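Local atomic coordinates of iota-carrageenase (Alteromonas sp., PDB entry 1H80), a protein that hydrolyses the 1,4-beta linkages of iota-carrageenan, a sulfated galactan of red algal cell walls, with inversion of anomeric configuration. Residues His97-Val102 and Leu132-Leu137; Ile156-Leu161 and Leu193-Gly198; Arg216-Asn221 and Ala248-Pro253. All coordinates share one frame; numbering follows the deposited sequence. Where two conformers were deposited one is given.

Interaction 1 (His97-Val102 and Leu132-Leu137); sequences HRLFEV and LAVFKL. With NA (sodium ion), chain H.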
ATOM      1  N   HIS A  97     -14.045   2.338  -7.663  1.00 20.04           N
ATOM      2  CA  HIS A  97     -14.885   1.668  -6.689  1.00 19.36           C
ATOM      3  C   HIS A  97     -14.137   1.038  -5.534  1.00 18.42           C
ATOM      4  O   HIS A  97     -12.962   0.696  -5.641  1.00 17.59           O
ATOM      5  CB  HIS A  97     -15.702   0.589  -7.393  1.00 19.99           C
ATOM      6  CG  HIS A  97     -16.558   1.113  -8.502  1.00 21.17           C
ATOM      7  ND1 HIS A  97     -16.737   0.431  -9.686  1.00 22.41           N
ATOM      8  CD2 HIS A  97     -17.295   2.244  -8.605  1.00 22.18           C
ATOM      9  CE1 HIS A  97     -17.546   1.118 -10.470  1.00 22.72           C
ATOM     10  NE2 HIS A  97     -17.899   2.223  -9.837  1.00 22.19           N
ATOM     11  N   ARG A  98     -14.839   0.894  -4.416  1.00 18.39           N
ATOM     12  CA  ARG A  98     -14.279   0.276  -3.225  1.00 18.58           C
ATOM     13  C   ARG A  98     -15.365  -0.616  -2.651  1.00 17.81           C
ATOM     14  O   ARG A  98     -16.550  -0.307  -2.766  1.00 17.18           O
ATOM     15  CB  ARG A  98     -13.891   1.329  -2.181  1.00 20.44           C
ATOM     16  CG  ARG A  98     -13.017   2.456  -2.702  0.50 23.51           C
ATOM     17  CD  ARG A  98     -13.864   3.652  -3.094  0.50 25.67           C
ATOM     18  NE  ARG A  98     -13.062   4.734  -3.656  0.50 29.12           N
ATOM     19  CZ  ARG A  98     -13.532   5.945  -3.929  0.50 30.05           C
ATOM     20  NH1 ARG A  98     -14.803   6.235  -3.687  0.50 31.41           N
ATOM     21  NH2 ARG A  98     -12.732   6.866  -4.448  0.50 31.62           N
ATOM     22  N   LEU A  99     -14.971  -1.727  -2.044  1.00 16.53           N
ATOM     23  CA  LEU A  99     -15.947  -2.621  -1.449  1.00 16.07           C
ATOM     24  C   LEU A  99     -16.473  -1.918  -0.206  1.00 15.23           C
ATOM     25  O   LEU A  99     -17.683  -1.833   0.015  1.00 13.58           O
ATOM     26  CB  LEU A  99     -15.304  -3.948  -1.043  1.00 17.45           C
ATOM     27  CG  LEU A  99     -14.900  -4.946  -2.126  1.00 19.75           C
ATOM     28  CD1 LEU A  99     -14.225  -6.135  -1.465  1.00 20.52           C
ATOM     29  CD2 LEU A  99     -16.117  -5.400  -2.905  1.00 22.35           C
ATOM     30  N   PHE A 100     -15.546  -1.380   0.584  1.00 14.41           N
ATOM     31  CA  PHE A 100     -15.890  -0.721   1.836  1.00 14.14           C
ATOM     32  C   PHE A 100     -15.260   0.653   2.002  1.00 13.99           C
ATOM     33  O   PHE A 100     -14.076   0.839   1.730  1.00 14.89           O
ATOM     34  CB  PHE A 100     -15.431  -1.590   3.008  1.00 13.25           C
ATOM     35  CG  PHE A 100     -15.738  -3.048   2.837  1.00 13.26           C
ATOM     36  CD1 PHE A 100     -17.051  -3.492   2.782  1.00 14.07           C
ATOM     37  CD2 PHE A 100     -14.708  -3.979   2.724  1.00 13.84           C
ATOM     38  CE1 PHE A 100     -17.341  -4.844   2.612  1.00 14.77           C
ATOM     39  CE2 PHE A 100     -14.985  -5.333   2.555  1.00 14.76           C
ATOM     40  CZ  PHE A 100     -16.306  -5.765   2.498  1.00 15.05           C
ATOM     41  N   GLU A 101     -16.056   1.609   2.463  1.00 14.05           N
ATOM     42  CA  GLU A 101     -15.551   2.950   2.711  1.00 14.69           C
ATOM     43  C   GLU A 101     -15.749   3.206   4.197  1.00 14.12           C
ATOM     44  O   GLU A 101     -16.813   2.921   4.745  1.00 13.62           O
ATOM     45  CB  GLU A 101     -16.303   3.974   1.863  1.00 17.23           C
ATOM     46  CG  GLU A 101     -16.129   3.727   0.371  1.00 20.27           C
ATOM     47  CD  GLU A 101     -16.628   4.872  -0.487  1.00 22.70           C
ATOM     48  OE1 GLU A 101     -17.795   5.281  -0.322  0.50 22.56           O
ATOM     49  OE2 GLU A 101     -15.848   5.357  -1.334  0.50 23.61           O
ATOM     50  N   VAL A 102     -14.715   3.720   4.851  1.00 12.45           N
ATOM     51  CA  VAL A 102     -14.782   3.971   6.283  1.00 13.45           C
ATOM     52  C   VAL A 102     -14.375   5.396   6.613  1.00 13.14           C
ATOM     53  O   VAL A 102     -13.187   5.717   6.661  1.00 12.70           O
ATOM     54  CB  VAL A 102     -13.855   3.004   7.051  1.00 13.44           C
ATOM     55  CG1 VAL A 102     -14.174   3.040   8.539  1.00 14.52           C
ATOM     56  CG2 VAL A 102     -13.999   1.597   6.492  1.00 14.14           C
ATOM     57  N   LEU A 132     -10.596  -1.131  -8.502  1.00 19.37           N
ATOM     58  CA  LEU A 132     -11.081  -1.637  -7.225  1.00 18.29           C
ATOM     59  C   LEU A 132     -10.116  -1.563  -6.052  1.00 16.83           C
ATOM     60  O   LEU A 132      -8.940  -1.884  -6.177  1.00 16.84           O
ATOM     61  CB  LEU A 132     -11.487  -3.102  -7.381  1.00 19.44           C
ATOM     62  CG  LEU A 132     -12.676  -3.476  -8.261  1.00 20.30           C
ATOM     63  CD1 LEU A 132     -12.677  -4.979  -8.497  1.00 20.87           C
ATOM     64  CD2 LEU A 132     -13.962  -3.031  -7.583  1.00 20.92           C
ATOM     65  N   ALA A 133     -10.643  -1.146  -4.907  1.00 15.98           N
ATOM     66  CA  ALA A 133      -9.884  -1.100  -3.665  1.00 15.06           C
ATOM     67  C   ALA A 133     -10.792  -1.837  -2.687  1.00 14.32           C
ATOM     68  O   ALA A 133     -12.012  -1.845  -2.857  1.00 14.42           O
ATOM     69  CB  ALA A 133      -9.668   0.333  -3.212  1.00 16.00           C
ATOM     70  N   VAL A 134     -10.211  -2.481  -1.681  1.00 13.12           N
ATOM     71  CA  VAL A 134     -11.024  -3.198  -0.709  1.00 13.06           C
ATOM     72  C   VAL A 134     -11.561  -2.218   0.333  1.00 13.20           C
ATOM     73  O   VAL A 134     -12.758  -2.195   0.621  1.00 12.83           O
ATOM     74  CB  VAL A 134     -10.207  -4.304  -0.017  1.00 13.21           C
ATOM     75  CG1 VAL A 134     -11.069  -5.039   0.992  1.00 14.07           C
ATOM     76  CG2 VAL A 134      -9.678  -5.277  -1.061  1.00 13.26           C
ATOM     77  N   PHE A 135     -10.667  -1.408   0.889  1.00 13.37           N
ATOM     78  CA  PHE A 135     -11.042  -0.406   1.885  1.00 13.42           C
ATOM     79  C   PHE A 135     -10.485   0.961   1.533  1.00 14.20           C
ATOM     80  O   PHE A 135      -9.343   1.080   1.099  1.00 15.32           O
ATOM     81  CB  PHE A 135     -10.476  -0.728   3.277  1.00 13.99           C
ATOM     82  CG  PHE A 135     -11.210  -1.797   4.020  1.00 12.82           C
ATOM     83  CD1 PHE A 135     -10.839  -3.130   3.893  1.00 13.14           C
ATOM     84  CD2 PHE A 135     -12.261  -1.469   4.872  1.00 13.45           C
ATOM     85  CE1 PHE A 135     -11.504  -4.124   4.608  1.00 13.66           C
ATOM     86  CE2 PHE A 135     -12.934  -2.454   5.590  1.00 13.08           C
ATOM     87  CZ  PHE A 135     -12.553  -3.783   5.457  1.00 13.41           C
ATOM     88  N   LYS A 136     -11.302   1.990   1.714  1.00 14.06           N
ATOM     89  CA  LYS A 136     -10.835   3.354   1.538  1.00 14.78           C
ATOM     90  C   LYS A 136     -11.155   3.958   2.896  1.00 14.37           C
ATOM     91  O   LYS A 136     -12.318   4.008   3.305  1.00 14.18           O
ATOM     92  CB  LYS A 136     -11.584   4.109   0.444  1.00 15.74           C
ATOM     93  CG  LYS A 136     -11.057   5.533   0.302  1.00 18.83           C
ATOM     94  CD  LYS A 136     -11.649   6.271  -0.881  1.00 21.87           C
ATOM     95  CE  LYS A 136     -11.067   7.675  -0.968  1.00 24.44           C
ATOM     96  NZ  LYS A 136     -11.581   8.435  -2.142  1.00 27.04           N
ATOM     97  N   LEU A 137     -10.119   4.385   3.608  1.00 13.20           N
ATOM     98  CA  LEU A 137     -10.291   4.958   4.933  1.00 13.94           C
ATOM     99  C   LEU A 137     -10.202   6.471   4.888  1.00 14.59           C
ATOM    100  O   LEU A 137      -9.415   7.035   4.126  1.00 16.58           O
ATOM    101  CB  LEU A 137      -9.218   4.420   5.880  1.00 14.82           C
ATOM    102  CG  LEU A 137      -9.021   2.901   5.881  1.00 14.55           C
ATOM    103  CD1 LEU A 137      -7.922   2.545   6.864  1.00 16.99           C
ATOM    104  CD2 LEU A 137     -10.324   2.198   6.248  1.00 17.37           C
TER
HETATM  105 NA    NA H1497      -6.824  -2.511  -6.616  1.00 16.56          NA
HETATM  106  O   HOH W   1      -6.322  -4.337  -5.094  1.00 16.48           O

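Interaction 2 (Ile156-Leu161 and Leu193-Gly198); sequences IFASIL and LIQTYG. With NA (sodium ion), chain H.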
ATOM      1  N   ILE A 156      -6.229  -1.739 -10.540  1.00 16.02           N
ATOM      2  CA  ILE A 156      -5.668  -0.436 -10.228  1.00 16.66           C
ATOM      3  C   ILE A 156      -5.990  -0.205  -8.753  1.00 16.02           C
ATOM      4  O   ILE A 156      -6.939  -0.795  -8.229  1.00 16.09           O
ATOM      5  CB  ILE A 156      -6.341   0.672 -11.071  1.00 17.86           C
ATOM      6  CG1 ILE A 156      -6.157   0.377 -12.563  1.00 19.33           C
ATOM      7  CG2 ILE A 156      -5.770   2.030 -10.703  1.00 18.18           C
ATOM      8  CD1 ILE A 156      -4.706   0.277 -13.010  1.00 20.40           C
ATOM      9  N   PHE A 157      -5.191   0.632  -8.094  1.00 15.65           N
ATOM     10  CA  PHE A 157      -5.365   0.980  -6.681  1.00 14.76           C
ATOM     11  C   PHE A 157      -4.865  -0.050  -5.687  1.00 13.62           C
ATOM     12  O   PHE A 157      -5.043  -1.255  -5.874  1.00 13.57           O
ATOM     13  CB  PHE A 157      -6.840   1.256  -6.360  1.00 16.60           C
ATOM     14  CG  PHE A 157      -7.403   2.434  -7.090  1.00 17.74           C
ATOM     15  CD1 PHE A 157      -6.999   3.723  -6.768  1.00 19.23           C
ATOM     16  CD2 PHE A 157      -8.308   2.252  -8.124  1.00 19.17           C
ATOM     17  CE1 PHE A 157      -7.489   4.820  -7.471  1.00 20.74           C
ATOM     18  CE2 PHE A 157      -8.806   3.340  -8.835  1.00 19.87           C
ATOM     19  CZ  PHE A 157      -8.394   4.627  -8.509  1.00 20.26           C
ATOM     20  N   ALA A 158      -4.234   0.439  -4.625  1.00 13.61           N
ATOM     21  CA  ALA A 158      -3.768  -0.435  -3.565  1.00 13.84           C
ATOM     22  C   ALA A 158      -5.058  -0.919  -2.918  1.00 13.48           C
ATOM     23  O   ALA A 158      -6.086  -0.245  -2.990  1.00 14.12           O
ATOM     24  CB  ALA A 158      -2.935   0.345  -2.562  1.00 14.26           C
ATOM     25  N   SER A 159      -5.009  -2.075  -2.271  1.00 13.06           N
ATOM     26  CA  SER A 159      -6.201  -2.632  -1.653  1.00 12.82           C
ATOM     27  C   SER A 159      -6.743  -1.847  -0.471  1.00 12.92           C
ATOM     28  O   SER A 159      -7.951  -1.774  -0.281  1.00 11.89           O
ATOM     29  CB  SER A 159      -5.932  -4.070  -1.231  1.00 14.46           C
ATOM     30  OG  SER A 159      -5.690  -4.866  -2.374  1.00 15.91           O
ATOM     31  N   ILE A 160      -5.850  -1.279   0.328  1.00 12.25           N
ATOM     32  CA  ILE A 160      -6.267  -0.498   1.481  1.00 12.98           C
ATOM     33  C   ILE A 160      -5.694   0.899   1.339  1.00 12.65           C
ATOM     34  O   ILE A 160      -4.478   1.100   1.362  1.00 13.20           O
ATOM     35  CB  ILE A 160      -5.793  -1.147   2.799  1.00 13.87           C
ATOM     36  CG1 ILE A 160      -6.372  -2.565   2.903  1.00 15.89           C
ATOM     37  CG2 ILE A 160      -6.248  -0.311   3.992  1.00 13.20           C
ATOM     38  CD1 ILE A 160      -5.979  -3.314   4.149  1.00 18.92           C
ATOM     39  N   LEU A 161      -6.585   1.865   1.173  1.00 12.62           N
ATOM     40  CA  LEU A 161      -6.191   3.250   1.005  1.00 13.38           C
ATOM     41  C   LEU A 161      -6.384   3.978   2.325  1.00 13.51           C
ATOM     42  O   LEU A 161      -7.512   4.223   2.742  1.00 12.86           O
ATOM     43  CB  LEU A 161      -7.047   3.900  -0.085  1.00 13.94           C
ATOM     44  CG  LEU A 161      -7.049   3.165  -1.428  1.00 16.09           C
ATOM     45  CD1 LEU A 161      -8.083   3.778  -2.357  1.00 16.42           C
ATOM     46  CD2 LEU A 161      -5.659   3.232  -2.047  1.00 16.01           C
ATOM     47  N   LEU A 193      -0.713  -3.798  -1.432  1.00 12.43           N
ATOM     48  CA  LEU A 193      -1.623  -3.926  -0.308  1.00 11.61           C
ATOM     49  C   LEU A 193      -2.059  -2.624   0.357  1.00 12.28           C
ATOM     50  O   LEU A 193      -3.249  -2.306   0.381  1.00 12.31           O
ATOM     51  CB  LEU A 193      -0.998  -4.879   0.712  1.00 13.17           C
ATOM     52  CG  LEU A 193      -1.822  -5.329   1.914  1.00 14.03           C
ATOM     53  CD1 LEU A 193      -3.239  -5.692   1.505  1.00 15.52           C
ATOM     54  CD2 LEU A 193      -1.115  -6.525   2.542  1.00 14.21           C
ATOM     55  N   ILE A 194      -1.101  -1.870   0.883  1.00 11.61           N
ATOM     56  CA  ILE A 194      -1.402  -0.614   1.561  1.00 12.87           C
ATOM     57  C   ILE A 194      -0.765   0.595   0.899  1.00 13.02           C
ATOM     58  O   ILE A 194       0.376   0.534   0.457  1.00 13.67           O
ATOM     59  CB  ILE A 194      -0.829  -0.584   3.002  1.00 12.60           C
ATOM     60  CG1 ILE A 194      -1.177  -1.865   3.755  1.00 14.42           C
ATOM     61  CG2 ILE A 194      -1.335   0.658   3.736  1.00 14.15           C
ATOM     62  CD1 ILE A 194      -2.654  -2.080   3.965  1.00 14.49           C
ATOM     63  N   GLN A 195      -1.511   1.686   0.808  1.00 13.24           N
ATOM     64  CA  GLN A 195      -0.915   2.933   0.354  1.00 12.95           C
ATOM     65  C   GLN A 195      -1.410   3.940   1.376  1.00 13.02           C
ATOM     66  O   GLN A 195      -2.611   4.034   1.632  1.00 12.72           O
ATOM     67  CB  GLN A 195      -1.323   3.365  -1.054  1.00 13.74           C
ATOM     68  CG  GLN A 195      -0.607   4.680  -1.392  1.00 15.02           C
ATOM     69  CD  GLN A 195      -0.363   4.915  -2.867  1.00 15.95           C
ATOM     70  OE1 GLN A 195       0.242   5.924  -3.245  1.00 18.62           O
ATOM     71  NE2 GLN A 195      -0.822   4.001  -3.704  1.00 14.71           N
ATOM     72  N   THR A 196      -0.477   4.676   1.973  1.00 12.96           N
ATOM     73  CA  THR A 196      -0.814   5.652   3.003  1.00 13.96           C
ATOM     74  C   THR A 196      -0.677   7.090   2.535  1.00 14.83           C
ATOM     75  O   THR A 196       0.329   7.461   1.938  1.00 15.51           O
ATOM     76  CB  THR A 196       0.092   5.492   4.229  1.00 14.14           C
ATOM     77  OG1 THR A 196       1.441   5.836   3.877  1.00 14.87           O
ATOM     78  CG2 THR A 196       0.058   4.058   4.730  1.00 15.45           C
ATOM     79  N   TYR A 197      -1.686   7.899   2.835  1.00 13.91           N
ATOM     80  CA  TYR A 197      -1.680   9.310   2.466  1.00 15.05           C
ATOM     81  C   TYR A 197      -1.711  10.167   3.727  1.00 13.85           C
ATOM     82  O   TYR A 197      -0.868  11.041   3.923  1.00 14.35           O
ATOM     83  CB  TYR A 197      -2.893   9.611   1.595  1.00 15.99           C
ATOM     84  CG  TYR A 197      -2.909   8.798   0.325  1.00 17.84           C
ATOM     85  CD1 TYR A 197      -2.073   9.123  -0.741  1.00 18.49           C
ATOM     86  CD2 TYR A 197      -3.746   7.691   0.196  1.00 19.59           C
ATOM     87  CE1 TYR A 197      -2.071   8.362  -1.909  1.00 19.53           C
ATOM     88  CE2 TYR A 197      -3.750   6.921  -0.962  1.00 20.17           C
ATOM     89  CZ  TYR A 197      -2.912   7.264  -2.011  1.00 20.27           C
ATOM     90  OH  TYR A 197      -2.924   6.503  -3.157  1.00 21.45           O
ATOM     91  N   GLY A 198      -2.696   9.903   4.580  1.00 14.09           N
ATOM     92  CA  GLY A 198      -2.822  10.640   5.823  1.00 13.12           C
ATOM     93  C   GLY A 198      -3.066   9.627   6.920  1.00 12.99           C
ATOM     94  O   GLY A 198      -3.947   8.775   6.793  1.00 12.89           O
TER
HETATM   95 NA    NA H1497      -6.824  -2.511  -6.616  1.00 16.56          NA
HETATM   96  O   HOH W   1      -6.322  -4.337  -5.094  1.00 16.48           O

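Interaction 3 (Arg216-Asn221 and Ala248-Pro253); sequences RMETDN and AVMFGP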
ATOM      1  N   ARG A 216       3.186   0.744   1.080  1.00 13.28           N
ATOM      2  CA  ARG A 216       3.600   1.849   0.235  1.00 12.79           C
ATOM      3  C   ARG A 216       3.320   3.192   0.891  1.00 13.35           C
ATOM      4  O   ARG A 216       2.217   3.727   0.795  1.00 13.60           O
ATOM      5  CB  ARG A 216       2.864   1.744  -1.099  1.00 13.92           C
ATOM      6  CG  ARG A 216       3.289   2.747  -2.149  1.00 14.23           C
ATOM      7  CD  ARG A 216       2.340   2.676  -3.334  1.00 15.40           C
ATOM      8  NE  ARG A 216       2.514   1.459  -4.124  1.00 15.27           N
ATOM      9  CZ  ARG A 216       3.406   1.336  -5.104  1.00 16.66           C
ATOM     10  NH1 ARG A 216       4.196   2.356  -5.409  1.00 16.90           N
ATOM     11  NH2 ARG A 216       3.509   0.199  -5.779  1.00 14.56           N
ATOM     12  N   MET A 217       4.325   3.734   1.567  1.00 13.57           N
ATOM     13  CA  MET A 217       4.158   5.015   2.225  1.00 14.16           C
ATOM     14  C   MET A 217       4.559   6.096   1.242  1.00 14.49           C
ATOM     15  O   MET A 217       5.561   6.792   1.408  1.00 14.96           O
ATOM     16  CB  MET A 217       4.986   5.047   3.502  1.00 14.16           C
ATOM     17  CG  MET A 217       4.426   4.062   4.527  1.00 13.92           C
ATOM     18  SD  MET A 217       5.423   3.834   5.981  1.00 15.46           S
ATOM     19  CE  MET A 217       6.672   2.693   5.332  1.00 17.16           C
ATOM     20  N   GLU A 218       3.747   6.193   0.196  1.00 15.19           N
ATOM     21  CA  GLU A 218       3.932   7.157  -0.876  1.00 16.41           C
ATOM     22  C   GLU A 218       2.789   8.153  -0.728  1.00 16.45           C
ATOM     23  O   GLU A 218       1.679   7.941  -1.220  1.00 16.47           O
ATOM     24  CB  GLU A 218       3.882   6.430  -2.224  1.00 18.04           C
ATOM     25  CG  GLU A 218       4.025   7.321  -3.441  1.00 21.31           C
ATOM     26  CD  GLU A 218       4.453   6.546  -4.677  1.00 22.76           C
ATOM     27  OE1 GLU A 218       3.989   5.398  -4.854  1.00 22.76           O
ATOM     28  OE2 GLU A 218       5.249   7.090  -5.474  0.75 22.80           O
ATOM     29  N   THR A 219       3.082   9.234  -0.018  1.00 17.13           N
ATOM     30  CA  THR A 219       2.109  10.276   0.279  1.00 17.76           C
ATOM     31  C   THR A 219       1.981  11.295  -0.846  1.00 19.25           C
ATOM     32  O   THR A 219       2.532  12.391  -0.757  1.00 19.81           O
ATOM     33  CB  THR A 219       2.518  10.978   1.580  1.00 17.08           C
ATOM     34  OG1 THR A 219       3.854  11.485   1.449  1.00 16.55           O
ATOM     35  CG2 THR A 219       2.505   9.984   2.730  1.00 17.48           C
ATOM     36  N   ASP A 220       1.229  10.949  -1.889  1.00 21.19           N
ATOM     37  CA  ASP A 220       1.100  11.844  -3.037  1.00 23.39           C
ATOM     38  C   ASP A 220      -0.299  12.262  -3.482  1.00 24.45           C
ATOM     39  O   ASP A 220      -0.488  12.641  -4.640  1.00 25.32           O
ATOM     40  CB  ASP A 220       1.841  11.247  -4.239  1.00 24.74           C
ATOM     41  CG  ASP A 220       1.259   9.917  -4.691  1.00 26.46           C
ATOM     42  OD1 ASP A 220       0.201   9.511  -4.168  1.00 26.97           O
ATOM     43  OD2 ASP A 220       1.861   9.279  -5.581  0.75 27.77           O
ATOM     44  N   ASN A 221      -1.274  12.207  -2.583  1.00 24.73           N
ATOM     45  CA  ASN A 221      -2.633  12.614  -2.933  1.00 25.36           C
ATOM     46  C   ASN A 221      -2.638  14.124  -3.174  1.00 25.34           C
ATOM     47  O   ASN A 221      -2.230  14.896  -2.306  1.00 25.66           O
ATOM     48  CB  ASN A 221      -3.598  12.273  -1.795  1.00 26.16           C
ATOM     49  CG  ASN A 221      -5.046  12.517  -2.167  1.00 27.09           C
ATOM     50  OD1 ASN A 221      -5.389  13.564  -2.716  1.00 28.01           O
ATOM     51  ND2 ASN A 221      -5.908  11.555  -1.861  1.00 27.84           N
ATOM     52  N   ALA A 248       8.886  -4.531  -0.047  1.00 12.88           N
ATOM     53  CA  ALA A 248       7.956  -4.813   1.036  1.00 12.93           C
ATOM     54  C   ALA A 248       7.555  -3.484   1.651  1.00 13.42           C
ATOM     55  O   ALA A 248       6.387  -3.236   1.931  1.00 12.84           O
ATOM     56  CB  ALA A 248       8.625  -5.691   2.083  1.00 13.32           C
ATOM     57  N   VAL A 249       8.547  -2.629   1.850  1.00 13.69           N
ATOM     58  CA  VAL A 249       8.319  -1.325   2.446  1.00 14.91           C
ATOM     59  C   VAL A 249       8.939  -0.244   1.583  1.00 15.41           C
ATOM     60  O   VAL A 249      10.088  -0.354   1.168  1.00 14.92           O
ATOM     61  CB  VAL A 249       8.945  -1.254   3.847  1.00 15.36           C
ATOM     62  CG1 VAL A 249       8.755   0.139   4.424  1.00 16.97           C
ATOM     63  CG2 VAL A 249       8.311  -2.300   4.753  1.00 16.53           C
ATOM     64  N   MET A 250       8.175   0.806   1.313  1.00 14.78           N
ATOM     65  CA  MET A 250       8.684   1.894   0.496  1.00 15.17           C
ATOM     66  C   MET A 250       8.307   3.257   1.051  1.00 14.97           C
ATOM     67  O   MET A 250       7.186   3.463   1.517  1.00 15.19           O
ATOM     68  CB  MET A 250       8.178   1.747  -0.940  1.00 15.95           C
ATOM     69  CG  MET A 250       8.552   2.899  -1.852  1.00 17.60           C
ATOM     70  SD  MET A 250       7.269   4.159  -1.875  0.50 17.31           S
ATOM     71  CE  MET A 250       6.614   3.887  -3.527  0.50 21.55           C
ATOM     72  N   PHE A 251       9.265   4.178   1.012  1.00 14.41           N
ATOM     73  CA  PHE A 251       9.051   5.536   1.489  1.00 14.58           C
ATOM     74  C   PHE A 251       9.189   6.456   0.286  1.00 15.42           C
ATOM     75  O   PHE A 251      10.205   6.430  -0.410  1.00 16.10           O
ATOM     76  CB  PHE A 251      10.094   5.931   2.537  1.00 14.29           C
ATOM     77  CG  PHE A 251      10.047   5.105   3.786  1.00 13.66           C
ATOM     78  CD1 PHE A 251      10.721   3.890   3.862  1.00 14.00           C
ATOM     79  CD2 PHE A 251       9.322   5.540   4.890  1.00 14.36           C
ATOM     80  CE1 PHE A 251      10.678   3.119   5.017  1.00 14.60           C
ATOM     81  CE2 PHE A 251       9.270   4.777   6.050  1.00 14.70           C
ATOM     82  CZ  PHE A 251       9.948   3.565   6.116  1.00 14.79           C
ATOM     83  N   GLY A 252       8.158   7.254   0.037  1.00 14.62           N
ATOM     84  CA  GLY A 252       8.176   8.187  -1.075  1.00 15.95           C
ATOM     85  C   GLY A 252       7.299   9.343  -0.646  1.00 16.04           C
ATOM     86  O   GLY A 252       6.105   9.349  -0.932  1.00 15.89           O
ATOM     87  N   PRO A 253       7.870  10.349   0.029  1.00 16.38           N
ATOM     88  CA  PRO A 253       7.103  11.502   0.505  1.00 16.61           C
ATOM     89  C   PRO A 253       6.606  12.491  -0.537  1.00 17.22           C
ATOM     90  O   PRO A 253       5.718  13.293  -0.250  1.00 17.94           O
ATOM     91  CB  PRO A 253       8.059  12.147   1.497  1.00 16.65           C
ATOM     92  CG  PRO A 253       9.385  11.950   0.821  1.00 16.06           C
ATOM     93  CD  PRO A 253       9.306  10.510   0.334  1.00 16.53           C
TER

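Interaction 1 (His97-Val102 and Leu132-Leu137)
Phe-100 and Phe-135 meet at the apolar centre of this contact. CD2 of Phe-100 sits over one face of the Phe-135 ring, offset toward the rim and 3.5 Å from its CZ. The ring planes are turned 43° apart, and the pair is oblique. Val-102 brings CG2 to the edge of the Phe-135 ring, in its plane, 3.9 Å from CD2. With CG1 of Val-102 anti to the backbone N (chi1 -166°), the other methyl, CG2, falls beside that N. The same methyl touches CD2 of Leu-137, and these two side chains lie side by side. Phe-113 meets both rings, that of Phe-135 edge-to-face.

Next outward come the backbones, parallel and paired residue for residue. Both chains turn a corner, at Leu-99 and at Val-134, and the hydrogen bonds carry on past it. Phe-100 N donates to Val-134 O at 2.9 Å. Val-102 N to Lys-136 O is straighter, at 169°. Near the start of the pairing, Leu-132 O binds a sodium ion at 2.2 Å.

Arg-98, Glu-101, Ala-133 and Lys-136 line the other face. The extended Lys-136 lays CD over one face of the Arg-98 guanidinium, 3.5 Å from NE. Its NZ lies 3.0 Å from Arg-98 NH2, an approach of like charges that is doubtful because Arg-98 has two conformers. In the one given, Arg-98 NH1 makes a salt bridge to Glu-101 OE2, with a weak hydrogen bond. Glu-101 OE1 is taken by Gln-71.

Parallel strands of neighbouring turns, paired in register, with the phenylalanines one turn above the other on the inner face, are characteristic of the right-handed parallel beta-helix, consistent with the pectate lyase-like family.

Interaction 2 (Ile156-Leu161 and Leu193-Gly198)
Ile-160 and Ile-194 lie alongside each other on one face of the paired strands. CD1 of Ile-194 does most of the touching. It presses tightly on CB of Ile-160, at 3.5 Å, and reaches CD1 of Ile-160 at 3.6 Å. A chi2 of -63° in Ile-194 bends CD1 to that place. An alanine in place of Ile-160 would probably open a gap beside the Ile-194 CD1 methyl and next to Ile-179 and Ile-182, which Ile-160 also touches. From the loop before the strand, Ala-158 CB meets Gln-195 CB at 3.7 Å. Leu-161 CD2 comes to the edge of the Tyr-197 ring.

The backbones pair as successive turns of a parallel beta-helix. Ile-160 N donates to Leu-193 O at 2.8 Å, and Ile-160 O accepts from Gln-195 N. The strand pairing begins just after a loop that binds a sodium ion. Ile-156 O holds the ion at 2.4 Å and Phe-157 O at 2.3 Å. Leu-132 O, the Thr-155 hydroxyl and a water complete the site. That water donates to Ser-159 OG at 2.8 Å. Ser-159 is thus second shell to the ion, and Gln-184 OE1, bonded to that hydroxyl, stands one step behind.

Interaction 3 (Arg216-Asn221 and Ala248-Pro253)
Met-217 N donates to Met-250 O at 2.9 Å, the shortest polar bond of this contact. The donor is tilted 19° from the carbonyl plane. Met-217 O then accepts from Gly-252 N at 3.0 Å, here from above the carbonyl plane. Met-217 is also the centre of an inverse gamma turn, with a weak bond from Glu-218 N to Arg-216 O. Strands 216-218 and 250-252 run parallel, 8° apart, as neighbouring turns of the beta-helix.

Toward the interior, Met-217 makes a Met-aromatic contact with Phe-251. Its CE lies over the ring face, 3.7 Å from the centroid, a CH-pi contact. A chi3 of -80° puts CE there. The same methyl presses tightly on CG1 of Val-249, at 3.4 Å. Phe-348 meets the Phe-251 ring edge-to-face.

On the other face, Arg-216 NH1 makes a salt bridge to Glu-218 OE1 at 3.1 Å, with the oxygen near the guanidinium plane. In the conformer given, Met-250 sets its CE against both groups. The charges have further partners: Arg-216 NH2 bonds to Tyr-191 O, and Glu-218 OE2 to His-254. Thr-219 OG1 donates weakly to Pro-253 O and also bonds to Asn-258.

Overall arrangement
The six segments follow one another as successive turns of one beta-helix. Interactions 1 and 2 have centres about 10 Å apart and are probably joined by hydrogen bonds from Val-134 N to Ser-159 O and from Leu-137 N to Leu-161 O, both 2.8 Å. They share the sodium ion and its water, so the ion ties segment 132-137 to segment 156-161. Interactions 2 and 3 are about 10 Å apart between centres. Arg-216 joins them through probable bonds from its N to Ile-194 O, 2.9 Å, and from Thr-196 N to its O, 3.1 Å. Interactions 1 and 3 do not touch: their centres are about 19 Å apart, with interaction 2 linking them.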